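DNA polymerase sliding clamp (Archaeoglobus fulgidus, PDB 1RWZ) forms a ring-shaped homotrimer that probably encircles DNA and tethers the replicative polymerase and other DNA-processing proteins to it as a moving platform. Local coordinates at residues S156-E164 / I172-E180. Sequence-based numbering, arbitrary orientation.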
ATOM      1  N   SER A 156     -24.938   8.666  26.048  1.00 17.77           N
ATOM      2  CA  SER A 156     -24.310   8.348  27.323  1.00 18.18           C
ATOM      3  C   SER A 156     -25.345   8.351  28.442  1.00 18.86           C
ATOM      4  O   SER A 156     -26.293   9.131  28.428  1.00 17.44           O
ATOM      5  CB  SER A 156     -23.216   9.378  27.642  1.00 18.09           C
ATOM      6  OG  SER A 156     -22.550   9.081  28.857  1.00 19.67           O
ATOM      7  N   ASP A 157     -25.164   7.446  29.394  1.00 20.06           N
ATOM      8  CA  ASP A 157     -26.024   7.365  30.565  1.00 22.42           C
ATOM      9  C   ASP A 157     -25.298   6.491  31.571  1.00 23.64           C
ATOM     10  O   ASP A 157     -24.142   6.129  31.355  1.00 22.33           O
ATOM     11  CB  ASP A 157     -27.412   6.791  30.238  1.00 23.68           C
ATOM     12  CG  ASP A 157     -27.359   5.393  29.661  1.00 25.46           C
ATOM     13  OD1 ASP A 157     -26.451   4.618  30.018  1.00 26.36           O
ATOM     14  OD2 ASP A 157     -28.252   5.065  28.854  1.00 28.44           O
ATOM     15  N   LYS A 158     -25.954   6.150  32.672  1.00 25.51           N
ATOM     16  CA  LYS A 158     -25.297   5.328  33.677  1.00 28.55           C
ATOM     17  C   LYS A 158     -24.858   3.955  33.161  1.00 28.87           C
ATOM     18  O   LYS A 158     -23.928   3.357  33.698  1.00 30.59           O
ATOM     19  CB  LYS A 158     -26.208   5.183  34.899  1.00 30.08           C
ATOM     20  CG  LYS A 158     -26.495   6.520  35.574  1.00 33.14           C
ATOM     21  CD  LYS A 158     -27.342   6.375  36.830  1.00 35.15           C
ATOM     22  CE  LYS A 158     -27.556   7.733  37.492  1.00 36.96           C
ATOM     23  NZ  LYS A 158     -28.336   7.637  38.762  1.00 38.29           N
ATOM     24  N   GLU A 159     -25.505   3.462  32.108  1.00 29.75           N
ATOM     25  CA  GLU A 159     -25.161   2.151  31.551  1.00 29.48           C
ATOM     26  C   GLU A 159     -23.982   2.152  30.576  1.00 27.90           C
ATOM     27  O   GLU A 159     -23.627   1.104  30.028  1.00 28.16           O
ATOM     28  CB  GLU A 159     -26.374   1.529  30.854  1.00 32.34           C
ATOM     29  CG  GLU A 159     -27.465   1.043  31.789  1.00 36.31           C
ATOM     30  CD  GLU A 159     -28.577   0.324  31.047  1.00 38.68           C
ATOM     31  OE1 GLU A 159     -28.276  -0.655  30.329  1.00 39.88           O
ATOM     32  OE2 GLU A 159     -29.752   0.735  31.181  1.00 40.55           O
ATOM     33  N   GLY A 160     -23.380   3.314  30.343  1.00 24.56           N
ATOM     34  CA  GLY A 160     -22.248   3.355  29.436  1.00 21.49           C
ATOM     35  C   GLY A 160     -22.344   4.328  28.276  1.00 20.04           C
ATOM     36  O   GLY A 160     -23.179   5.234  28.269  1.00 19.41           O
ATOM     37  N   PHE A 161     -21.481   4.119  27.287  1.00 18.44           N
ATOM     38  CA  PHE A 161     -21.408   4.970  26.105  1.00 17.23           C
ATOM     39  C   PHE A 161     -21.708   4.188  24.832  1.00 17.61           C
ATOM     40  O   PHE A 161     -21.149   3.113  24.604  1.00 16.94           O
ATOM     41  CB  PHE A 161     -20.009   5.585  26.019  1.00 16.19           C
ATOM     42  CG  PHE A 161     -19.785   6.432  24.802  1.00 15.50           C
ATOM     43  CD1 PHE A 161     -20.584   7.547  24.552  1.00 15.72           C
ATOM     44  CD2 PHE A 161     -18.760   6.127  23.914  1.00 15.37           C
ATOM     45  CE1 PHE A 161     -20.359   8.342  23.434  1.00 15.59           C
ATOM     46  CE2 PHE A 161     -18.527   6.916  22.795  1.00 16.15           C
ATOM     47  CZ  PHE A 161     -19.330   8.028  22.553  1.00 16.05           C
ATOM     48  N   ARG A 162     -22.589   4.735  24.000  1.00 17.21           N
ATOM     49  CA  ARG A 162     -22.949   4.074  22.753  1.00 18.34           C
ATOM     50  C   ARG A 162     -22.834   5.006  21.558  1.00 17.75           C
ATOM     51  O   ARG A 162     -23.022   6.215  21.680  1.00 17.03           O
ATOM     52  CB  ARG A 162     -24.389   3.552  22.810  1.00 20.68           C
ATOM     53  CG  ARG A 162     -24.699   2.625  23.965  1.00 25.89           C
ATOM     54  CD  ARG A 162     -26.033   1.922  23.739  1.00 29.83           C
ATOM     55  NE  ARG A 162     -26.464   1.158  24.909  1.00 34.34           N
ATOM     56  CZ  ARG A 162     -27.077   1.689  25.963  1.00 35.80           C
ATOM     57  NH1 ARG A 162     -27.340   2.989  25.995  1.00 36.76           N
ATOM     58  NH2 ARG A 162     -27.424   0.921  26.989  1.00 37.07           N
ATOM     59  N   ILE A 163     -22.502   4.424  20.412  1.00 17.05           N
ATOM     60  CA  ILE A 163     -22.416   5.141  19.144  1.00 17.39           C
ATOM     61  C   ILE A 163     -23.320   4.297  18.250  1.00 18.35           C
ATOM     62  O   ILE A 163     -23.056   3.110  18.041  1.00 18.08           O
ATOM     63  CB  ILE A 163     -20.986   5.156  18.568  1.00 16.95           C
ATOM     64  CG1 ILE A 163     -20.070   6.009  19.455  1.00 16.73           C
ATOM     65  CG2 ILE A 163     -21.004   5.734  17.148  1.00 17.44           C
ATOM     66  CD1 ILE A 163     -18.620   6.031  18.997  1.00 17.07           C
ATOM     67  N   GLU A 164     -24.392   4.896  17.742  1.00 18.98           N
ATOM     68  CA  GLU A 164     -25.342   4.155  16.921  1.00 20.48           C
ATOM     69  C   GLU A 164     -25.557   4.750  15.538  1.00 20.55           C
ATOM     70  O   GLU A 164     -25.578   5.969  15.369  1.00 18.82           O
ATOM     71  CB  GLU A 164     -26.694   4.084  17.638  1.00 23.18           C
ATOM     72  CG  GLU A 164     -26.582   3.864  19.139  1.00 27.83           C
ATOM     73  CD  GLU A 164     -27.928   3.848  19.840  1.00 30.28           C
ATOM     74  OE1 GLU A 164     -28.796   4.684  19.499  1.00 31.90           O
ATOM     75  OE2 GLU A 164     -28.114   3.010  20.746  1.00 32.49           O
ATOM     76  N   ILE A 172     -26.030  -0.437  13.300  1.00 23.09           N
ATOM     77  CA  ILE A 172     -24.850  -0.821  14.047  1.00 23.64           C
ATOM     78  C   ILE A 172     -24.802  -0.059  15.359  1.00 23.61           C
ATOM     79  O   ILE A 172     -25.140   1.127  15.421  1.00 23.35           O
ATOM     80  CB  ILE A 172     -23.578  -0.557  13.215  1.00 24.69           C
ATOM     81  CG1 ILE A 172     -22.381  -1.250  13.857  1.00 25.82           C
ATOM     82  CG2 ILE A 172     -23.320   0.940  13.097  1.00 25.87           C
ATOM     83  CD1 ILE A 172     -21.211  -1.406  12.905  1.00 27.00           C
ATOM     84  N   VAL A 173     -24.414  -0.759  16.419  1.00 22.43           N
ATOM     85  CA  VAL A 173     -24.315  -0.153  17.735  1.00 21.71           C
ATOM     86  C   VAL A 173     -22.983  -0.525  18.365  1.00 21.16           C
ATOM     87  O   VAL A 173     -22.640  -1.705  18.453  1.00 20.46           O
ATOM     88  CB  VAL A 173     -25.435  -0.638  18.680  1.00 22.32           C
ATOM     89  CG1 VAL A 173     -25.215  -0.075  20.085  1.00 22.93           C
ATOM     90  CG2 VAL A 173     -26.797  -0.213  18.144  1.00 23.75           C
ATOM     91  N   PHE A 174     -22.233   0.495  18.763  1.00 19.95           N
ATOM     92  CA  PHE A 174     -20.955   0.321  19.440  1.00 19.34           C
ATOM     93  C   PHE A 174     -21.311   0.671  20.876  1.00 19.61           C
ATOM     94  O   PHE A 174     -21.935   1.702  21.124  1.00 17.58           O
ATOM     95  CB  PHE A 174     -19.918   1.311  18.907  1.00 19.84           C
ATOM     96  CG  PHE A 174     -18.726   1.485  19.809  1.00 20.27           C
ATOM     97  CD1 PHE A 174     -17.675   0.573  19.787  1.00 20.96           C
ATOM     98  CD2 PHE A 174     -18.669   2.553  20.700  1.00 20.72           C
ATOM     99  CE1 PHE A 174     -16.582   0.724  20.643  1.00 21.39           C
ATOM    100  CE2 PHE A 174     -17.582   2.712  21.563  1.00 21.42           C
ATOM    101  CZ  PHE A 174     -16.538   1.795  21.531  1.00 20.69           C
ATOM    102  N   HIS A 175     -20.941  -0.180  21.826  1.00 19.46           N
ATOM    103  CA  HIS A 175     -21.278   0.095  23.210  1.00 19.87           C
ATOM    104  C   HIS A 175     -20.204  -0.374  24.174  1.00 19.90           C
ATOM    105  O   HIS A 175     -19.694  -1.491  24.063  1.00 19.75           O
ATOM    106  CB  HIS A 175     -22.604  -0.580  23.570  1.00 22.12           C
ATOM    107  CG  HIS A 175     -22.979  -0.452  25.014  1.00 24.57           C
ATOM    108  ND1 HIS A 175     -23.634  -1.451  25.702  1.00 26.91           N
ATOM    109  CD2 HIS A 175     -22.801   0.558  25.898  1.00 25.39           C
ATOM    110  CE1 HIS A 175     -23.841  -1.062  26.947  1.00 26.80           C
ATOM    111  NE2 HIS A 175     -23.345   0.153  27.092  1.00 25.88           N
ATOM    112  N   MET A 176     -19.862   0.501  25.110  1.00 18.79           N
ATOM    113  CA  MET A 176     -18.881   0.191  26.139  1.00 19.19           C
ATOM    114  C   MET A 176     -19.441   0.620  27.483  1.00 19.04           C
ATOM    115  O   MET A 176     -19.931   1.739  27.636  1.00 18.51           O
ATOM    116  CB  MET A 176     -17.559   0.909  25.873  1.00 19.63           C
ATOM    117  CG  MET A 176     -16.686   0.208  24.848  1.00 22.03           C
ATOM    118  SD  MET A 176     -15.092   1.018  24.673  1.00 24.87           S
ATOM    119  CE  MET A 176     -14.280   0.486  26.128  1.00 25.04           C
ATOM    120  N   THR A 177     -19.378  -0.281  28.455  1.00 18.75           N
ATOM    121  CA  THR A 177     -19.873   0.006  29.792  1.00 19.08           C
ATOM    122  C   THR A 177     -18.815   0.763  30.580  1.00 19.40           C
ATOM    123  O   THR A 177     -17.669   0.879  30.153  1.00 17.95           O
ATOM    124  CB  THR A 177     -20.189  -1.288  30.562  1.00 19.82           C
ATOM    125  OG1 THR A 177     -19.001  -2.081  30.650  1.00 19.90           O
ATOM    126  CG2 THR A 177     -21.275  -2.082  29.856  1.00 20.09           C
ATOM    127  N   GLU A 178     -19.206   1.272  31.740  1.00 20.43           N
ATOM    128  CA  GLU A 178     -18.284   2.010  32.590  1.00 21.68           C
ATOM    129  C   GLU A 178     -17.010   1.218  32.881  1.00 21.36           C
ATOM    130  O   GLU A 178     -15.906   1.763  32.825  1.00 20.23           O
ATOM    131  CB  GLU A 178     -18.978   2.386  33.900  1.00 23.72           C
ATOM    132  CG  GLU A 178     -18.037   2.886  34.980  1.00 27.81           C
ATOM    133  CD  GLU A 178     -18.777   3.352  36.215  1.00 30.56           C
ATOM    134  OE1 GLU A 178     -19.839   2.770  36.525  1.00 32.43           O
ATOM    135  OE2 GLU A 178     -18.292   4.291  36.881  1.00 32.78           O
ATOM    136  N   THR A 179     -17.155  -0.069  33.180  1.00 20.71           N
ATOM    137  CA  THR A 179     -15.985  -0.884  33.493  1.00 20.45           C
ATOM    138  C   THR A 179     -15.036  -1.048  32.308  1.00 19.56           C
ATOM    139  O   THR A 179     -13.832  -1.219  32.490  1.00 19.21           O
ATOM    140  CB  THR A 179     -16.391  -2.285  34.024  1.00 21.39           C
ATOM    141  OG1 THR A 179     -15.243  -2.923  34.602  1.00 22.82           O
ATOM    142  CG2 THR A 179     -16.920  -3.160  32.903  1.00 20.99           C
ATOM    143  N   GLU A 180     -15.573  -0.976  31.091  1.00 18.65           N
ATOM    144  CA  GLU A 180     -14.758  -1.126  29.887  1.00 17.69           C
ATOM    145  C   GLU A 180     -14.020   0.161  29.501  1.00 16.71           C
ATOM    146  O   GLU A 180     -13.010   0.122  28.800  1.00 16.30           O
ATOM    147  CB  GLU A 180     -15.636  -1.572  28.714  1.00 18.48           C
ATOM    148  CG  GLU A 180     -16.256  -2.955  28.889  1.00 20.21           C
ATOM    149  CD  GLU A 180     -17.166  -3.341  27.735  1.00 22.42           C
ATOM    150  OE1 GLU A 180     -18.209  -2.674  27.540  1.00 21.65           O
ATOM    151  OE2 GLU A 180     -16.837  -4.314  27.023  1.00 23.46           O
TER
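Phe161 and Ile163 pair with Met176 and Phe174 through four backbone hydrogen bonds, the ladder of an antiparallel hairpin whose strands 160-164 and 172-176 run at 163° to each other. Phe161 N to Met176 O is 2.9 Å, and Phe174 N to Ile163 O, at the far end, is 2.8 Å. Arg162 with His175 and Glu164 with Val173 are the non-hydrogen-bonded pairs.

The polar contact centres on the imidazole of His175. Its CG lies anti to the backbone N (chi1 175°), which carries the ring alongside Arg162, and His175 NE2 donates to Glu159 O at 3.1 Å. That acceptor is in the ring plane, although the donor sits above the carbonyl plane. Arg162 NE lies over the centre of one imidazole face, 3.7 Å above its plane, with guanidinium and ring planes 34° apart. Long salt bridges run from the same guanidinium to Asp157 and Glu159 of the type I turn that leads into the strand.

On the apolar face, Ile163 CD1 reaches Phe174 CD2 at 3.9 Å, while Phe161 CD2 meets the edge of the Phe174 ring. Helix 135-146 packs against Ile163 and Phe174. Through Ile172, Val173 and Phe174 the strand also pairs antiparallel with a strand of the second subunit, so the sheet runs on across the interface.

The chemistry is thus two-sided: an apolar face turned to helix 135-146 and strand 129-134, and a largely polar face where edge bond and the guanidinium over the ring together would restrict imidazole rotation.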